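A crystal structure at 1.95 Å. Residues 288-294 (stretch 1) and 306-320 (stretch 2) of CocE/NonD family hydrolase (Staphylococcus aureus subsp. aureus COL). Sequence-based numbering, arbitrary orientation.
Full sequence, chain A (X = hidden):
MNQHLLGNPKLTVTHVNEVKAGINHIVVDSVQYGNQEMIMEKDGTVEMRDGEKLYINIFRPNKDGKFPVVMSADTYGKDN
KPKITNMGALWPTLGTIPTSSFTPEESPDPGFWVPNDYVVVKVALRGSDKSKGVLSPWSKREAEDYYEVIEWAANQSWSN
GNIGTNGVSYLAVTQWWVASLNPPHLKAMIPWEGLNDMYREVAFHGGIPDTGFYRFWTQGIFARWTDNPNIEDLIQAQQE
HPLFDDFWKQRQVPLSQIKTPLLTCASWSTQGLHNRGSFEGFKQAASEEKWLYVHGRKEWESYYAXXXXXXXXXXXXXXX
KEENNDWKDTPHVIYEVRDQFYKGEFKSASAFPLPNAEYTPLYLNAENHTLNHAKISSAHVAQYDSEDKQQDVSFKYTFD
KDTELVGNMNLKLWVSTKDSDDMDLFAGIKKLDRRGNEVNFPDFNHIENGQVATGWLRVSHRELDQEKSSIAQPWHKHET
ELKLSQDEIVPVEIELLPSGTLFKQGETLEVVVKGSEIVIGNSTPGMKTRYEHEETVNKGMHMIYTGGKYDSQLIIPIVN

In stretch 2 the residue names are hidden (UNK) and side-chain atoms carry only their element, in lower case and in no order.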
# COMPACT_ATOMS: atom_id res chain seq x y z
N GLU A 288 10.64 -17.45 7.22
CA GLU A 288 10.44 -18.03 8.53
C GLU A 288 10.42 -16.95 9.63
O GLU A 288 9.90 -17.19 10.74
CB GLU A 288 11.56 -19.05 8.80
CG GLU A 288 11.34 -20.36 8.07
CD GLU A 288 12.55 -21.32 8.13
OE1 GLU A 288 13.51 -21.10 8.91
OE2 GLU A 288 12.53 -22.31 7.37
N GLU A 289 10.95 -15.77 9.32
CA GLU A 289 11.11 -14.70 10.30
C GLU A 289 10.43 -13.46 9.68
O GLU A 289 11.02 -12.81 8.82
CB GLU A 289 12.60 -14.44 10.54
CG GLU A 289 13.35 -15.68 11.06
CD GLU A 289 14.86 -15.45 11.31
OE1 GLU A 289 15.70 -15.57 10.39
OE2 GLU A 289 15.21 -15.18 12.44
N LYS A 290 9.19 -13.20 10.06
CA LYS A 290 8.44 -12.09 9.50
C LYS A 290 7.55 -11.42 10.54
O LYS A 290 7.02 -12.09 11.44
CB LYS A 290 7.67 -12.54 8.28
CG LYS A 290 6.66 -13.67 8.51
CD LYS A 290 5.77 -13.85 7.24
CE LYS A 290 4.80 -14.98 7.40
NZ LYS A 290 4.00 -15.28 6.11
N TRP A 291 7.41 -10.10 10.41
CA TRP A 291 6.63 -9.28 11.32
C TRP A 291 5.80 -8.31 10.53
O TRP A 291 6.22 -7.83 9.47
CB TRP A 291 7.57 -8.50 12.26
CG TRP A 291 8.24 -9.42 13.25
CD1 TRP A 291 7.82 -9.70 14.53
CD2 TRP A 291 9.42 -10.20 13.04
NE1 TRP A 291 8.66 -10.62 15.10
CE2 TRP A 291 9.64 -10.95 14.20
CE3 TRP A 291 10.30 -10.36 11.97
CZ2 TRP A 291 10.73 -11.82 14.35
CZ3 TRP A 291 11.41 -11.24 12.13
CH2 TRP A 291 11.59 -11.95 13.30
N LEU A 292 4.67 -7.92 11.09
CA LEU A 292 3.79 -6.96 10.46
C LEU A 292 3.43 -5.86 11.46
O LEU A 292 3.09 -6.14 12.64
CB LEU A 292 2.51 -7.69 9.99
CG LEU A 292 1.33 -6.87 9.50
CD1 LEU A 292 1.74 -6.16 8.23
CD2 LEU A 292 0.05 -7.79 9.27
N TYR A 293 3.48 -4.62 11.01
CA TYR A 293 3.03 -3.49 11.82
C TYR A 293 1.93 -2.76 11.03
O TYR A 293 2.16 -2.39 9.88
CB TYR A 293 4.20 -2.55 12.03
CG TYR A 293 3.88 -1.24 12.69
CD1 TYR A 293 3.51 -1.18 14.01
CD2 TYR A 293 3.93 -0.05 11.96
CE1 TYR A 293 3.15 0.03 14.60
CE2 TYR A 293 3.63 1.16 12.55
CZ TYR A 293 3.25 1.21 13.85
OH TYR A 293 2.89 2.41 14.40
N VAL A 294 0.76 -2.58 11.64
CA VAL A 294 -0.39 -1.91 11.01
C VAL A 294 -0.82 -0.69 11.80
O VAL A 294 -1.15 -0.79 12.98
CB VAL A 294 -1.59 -2.82 10.78
CG1 VAL A 294 -2.60 -2.18 9.80
CG2 VAL A 294 -1.17 -4.25 10.26
N UNK A 306 9.94 8.94 14.77
CA UNK A 306 11.09 8.40 15.51
C UNK A 306 10.83 6.97 16.05
O UNK A 306 11.72 6.13 15.95
c UNK A 306 12.81 8.93 17.42
n UNK A 306 15.28 8.70 17.21
n UNK A 306 15.48 10.92 17.80
c UNK A 306 11.51 9.34 16.64
c UNK A 306 15.94 9.67 17.83
c UNK A 306 14.03 8.87 16.49
n UNK A 306 17.11 9.38 18.45
N UNK A 307 9.65 6.67 16.61
CA UNK A 307 9.45 5.32 17.10
C UNK A 307 9.56 4.27 16.01
O UNK A 307 9.99 3.16 16.32
c UNK A 307 8.13 5.12 17.86
c UNK A 307 5.66 4.98 17.88
o UNK A 307 4.64 4.71 17.22
o UNK A 307 5.68 4.97 19.11
c UNK A 307 6.94 5.35 17.08
N UNK A 308 9.16 4.61 14.77
CA UNK A 308 9.24 3.63 13.68
C UNK A 308 10.61 3.53 13.08
O UNK A 308 11.04 2.43 12.64
n UNK A 308 5.71 4.34 12.94
c UNK A 308 8.10 3.87 12.66
o UNK A 308 6.62 2.62 14.06
c UNK A 308 6.73 3.54 13.25
N UNK A 309 11.37 4.64 13.11
CA UNK A 309 12.80 4.55 12.75
C UNK A 309 13.52 3.65 13.76
O UNK A 309 14.38 2.88 13.41
c UNK A 309 12.92 6.86 11.57
c UNK A 309 13.63 8.26 11.62
c UNK A 309 13.46 5.94 12.66
c UNK A 309 13.09 6.22 10.23
N UNK A 310 13.17 3.75 15.06
CA UNK A 310 13.85 2.96 16.03
C UNK A 310 13.46 1.46 15.85
O UNK A 310 14.29 0.57 16.05
c UNK A 310 14.06 4.82 17.89
o UNK A 310 16.18 3.87 18.41
c UNK A 310 15.56 4.89 18.00
c UNK A 310 13.59 3.43 17.48
o UNK A 310 16.10 5.95 17.66
N UNK A 311 12.23 1.21 15.43
CA UNK A 311 11.76 -0.17 15.18
C UNK A 311 12.53 -0.77 13.99
O UNK A 311 13.05 -1.91 14.07
c UNK A 311 6.74 -0.30 15.63
n UNK A 311 6.10 0.81 16.11
c UNK A 311 10.24 -0.14 14.94
n UNK A 311 6.71 -1.45 16.29
n UNK A 311 7.45 -0.24 14.51
c UNK A 311 8.21 -1.35 13.96
c UNK A 311 9.59 -1.50 14.60
N UNK A 312 12.61 -0.00 12.92
CA UNK A 312 13.39 -0.38 11.70
C UNK A 312 14.82 -0.69 12.07
O UNK A 312 15.40 -1.68 11.59
c UNK A 312 12.09 2.41 9.23
c UNK A 312 12.02 1.08 9.98
n UNK A 312 11.06 3.22 9.37
c UNK A 312 13.38 0.72 10.64
o UNK A 312 13.04 2.67 8.48
N UNK A 313 15.40 0.16 12.92
CA UNK A 313 16.79 0.03 13.30
C UNK A 313 16.99 -1.22 14.18
O UNK A 313 17.98 -1.91 14.05
c UNK A 313 19.24 2.63 15.11
c UNK A 313 17.30 1.31 14.01
c UNK A 313 19.59 2.51 16.56
n UNK A 313 20.67 1.40 16.87
c UNK A 313 18.80 1.25 14.50
N UNK A 314 16.05 -1.51 15.07
CA UNK A 314 16.18 -2.67 15.91
C UNK A 314 16.19 -3.97 15.04
O UNK A 314 17.00 -4.87 15.26
c UNK A 314 15.09 -2.71 16.99
o UNK A 314 15.20 -3.97 17.68
N UNK A 315 15.33 -4.00 14.03
CA UNK A 315 15.22 -5.13 13.08
C UNK A 315 16.51 -5.26 12.29
O UNK A 315 17.09 -6.35 12.21
c UNK A 315 13.84 -5.83 11.04
c UNK A 315 13.78 -6.23 8.64
c UNK A 315 13.42 -7.15 11.25
c UNK A 315 13.37 -7.56 8.87
c UNK A 315 14.00 -5.38 9.73
c UNK A 315 13.20 -8.00 10.17
c UNK A 315 14.03 -4.87 12.18
N UNK A 316 17.01 -4.15 11.78
CA UNK A 316 18.25 -4.18 11.00
C UNK A 316 19.50 -4.44 11.86
O UNK A 316 20.43 -5.04 11.38
c UNK A 316 16.54 -2.78 6.27
c UNK A 316 18.44 -2.91 10.18
c UNK A 316 17.24 -1.67 6.78
c UNK A 316 17.75 -2.90 8.81
c UNK A 316 17.78 -1.72 8.04
c UNK A 316 16.45 -3.92 7.03
c UNK A 316 17.08 -3.98 8.30
N UNK A 317 19.52 -3.97 13.11
CA UNK A 317 20.65 -4.27 13.98
C UNK A 317 20.70 -5.78 14.20
O UNK A 317 21.80 -6.40 14.24
c UNK A 317 20.52 -3.60 15.36
o UNK A 317 21.29 -1.52 14.36
c UNK A 317 20.76 -2.10 15.35
o UNK A 317 20.44 -1.52 16.40
N UNK A 318 19.52 -6.41 14.32
CA UNK A 318 19.51 -7.89 14.46
C UNK A 318 20.00 -8.57 13.18
O UNK A 318 20.84 -9.46 13.25
c UNK A 318 18.25 -10.18 16.57
c UNK A 318 17.95 -12.53 16.05
c UNK A 318 17.77 -12.19 14.72
c UNK A 318 18.08 -9.82 15.25
c UNK A 318 18.22 -11.56 16.98
c UNK A 318 17.83 -10.82 14.31
c UNK A 318 18.13 -8.39 14.84
N UNK A 319 19.43 -8.20 12.03
CA UNK A 319 19.67 -8.95 10.78
C UNK A 319 20.90 -8.49 10.00
O UNK A 319 21.53 -9.33 9.36
c UNK A 319 15.36 -10.23 11.70
o UNK A 319 14.71 -12.42 12.43
c UNK A 319 17.59 -11.31 10.53
c UNK A 319 15.57 -11.59 11.75
c UNK A 319 16.69 -12.13 11.15
c UNK A 319 17.38 -9.94 10.46
c UNK A 319 18.40 -9.04 9.86
c UNK A 319 16.26 -9.42 11.08
N UNK A 320 21.22 -7.19 10.01
CA UNK A 320 22.34 -6.70 9.23
C UNK A 320 23.61 -6.55 10.07
O UNK A 320 24.69 -6.74 9.55
c UNK A 320 20.58 -3.90 7.00
c UNK A 320 22.00 -5.37 8.58
c UNK A 320 20.81 -6.44 6.61
c UNK A 320 20.75 -5.33 7.71
O HOH W 1 2.97 2.16 17.34

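Position 306 opens the helix with three carbons, a nitrogen, and a carbon bearing two more nitrogens; it is Arg306, far from the strand, its charged group suited to an exposed site. Position 307 has three carbons, the last carrying two oxygens. This is Glu307; its CA-to-CB bond points sideways, but its end comes nearer the strand, and water 1 joins OE2 (3.1 Å from the water O) to Tyr293 OH (3.0 Å from the same O).

Position 308 has two carbons, the second carrying one oxygen and one nitrogen, near the ring of Tyr293: Asn308, whose OD1 lies 3.7 Å from Tyr293 CE2. Position 309, four carbons forked at the second, is Leu309, out of the strand's reach, its apolar side chain suited to a buried site. Position 310, three carbons ending in two oxygens, is Glu310; one turn after Arg306, its OE2 accepts a salt-bridging hydrogen bond from Arg306 NE (2.9 Å).

Position 311 again has three carbons, a nitrogen and a carbon with two nitrogens, but this planar group lies over the Tyr293 ring. It is Arg311: CZ sits 4.0 Å from the centroid of the ring atoms CG to CZ of Tyr293, the planes 18° apart, a stack that is also a cation-pi contact. Asn308 OD1 steadies it by accepting from Arg311 NE (3.0 Å) and NH2 (2.8 Å).

Position 312, three carbons ending in an oxygen and a nitrogen, is Gln312, its amide satisfied elsewhere in the structure. Position 313, four carbons in a row and a nitrogen, is Lys313, whose long chain suits a partly exposed site and lets NZ reach an acid one turn on; position 314, one carbon and one oxygen, is Ser314, small and polar at a partly exposed site. Neither reaches the strand.

Position 315 is a carbon and a six-carbon ring approaching the indole of Trp291: Phe315, with CE1 4.1 Å from Trp291 CE3, an apolar contact suited to a buried site. Position 316, also a carbon and a six-carbon ring, is Phe316, apolar as its burial favors but beyond the strand's reach. Position 317, two carbons and two oxygens, is Asp317, whose OD2 forms a salt bridge with Lys313 NZ (3.0 Å). Position 318, another six-carbon ring, is Phe318, almost uncovered by the strand, its site partly exposed.

Position 319 adds an oxygen to such a ring, close to Glu289: Tyr319, whose OH donates a weak hydrogen bond to Glu289 OE2 (2.8 Å), while its CE2 packs 4.1 Å from Trp291 CZ3. Position 320, four forked carbons, is Leu320, apolar and buried away from the strand.

Helix and strand run antiparallel (177°), so Tyr293 meets the helix's first turns and Glu289 its last. Strand residues Trp291 and Tyr293, and Glu289 just before the strand, point toward the helix at every second position, joining a weak polar contact, aromatic packing and a cation-pi stack.

Stretch 2, residues 306-320: RENLERQKSFFDFYL
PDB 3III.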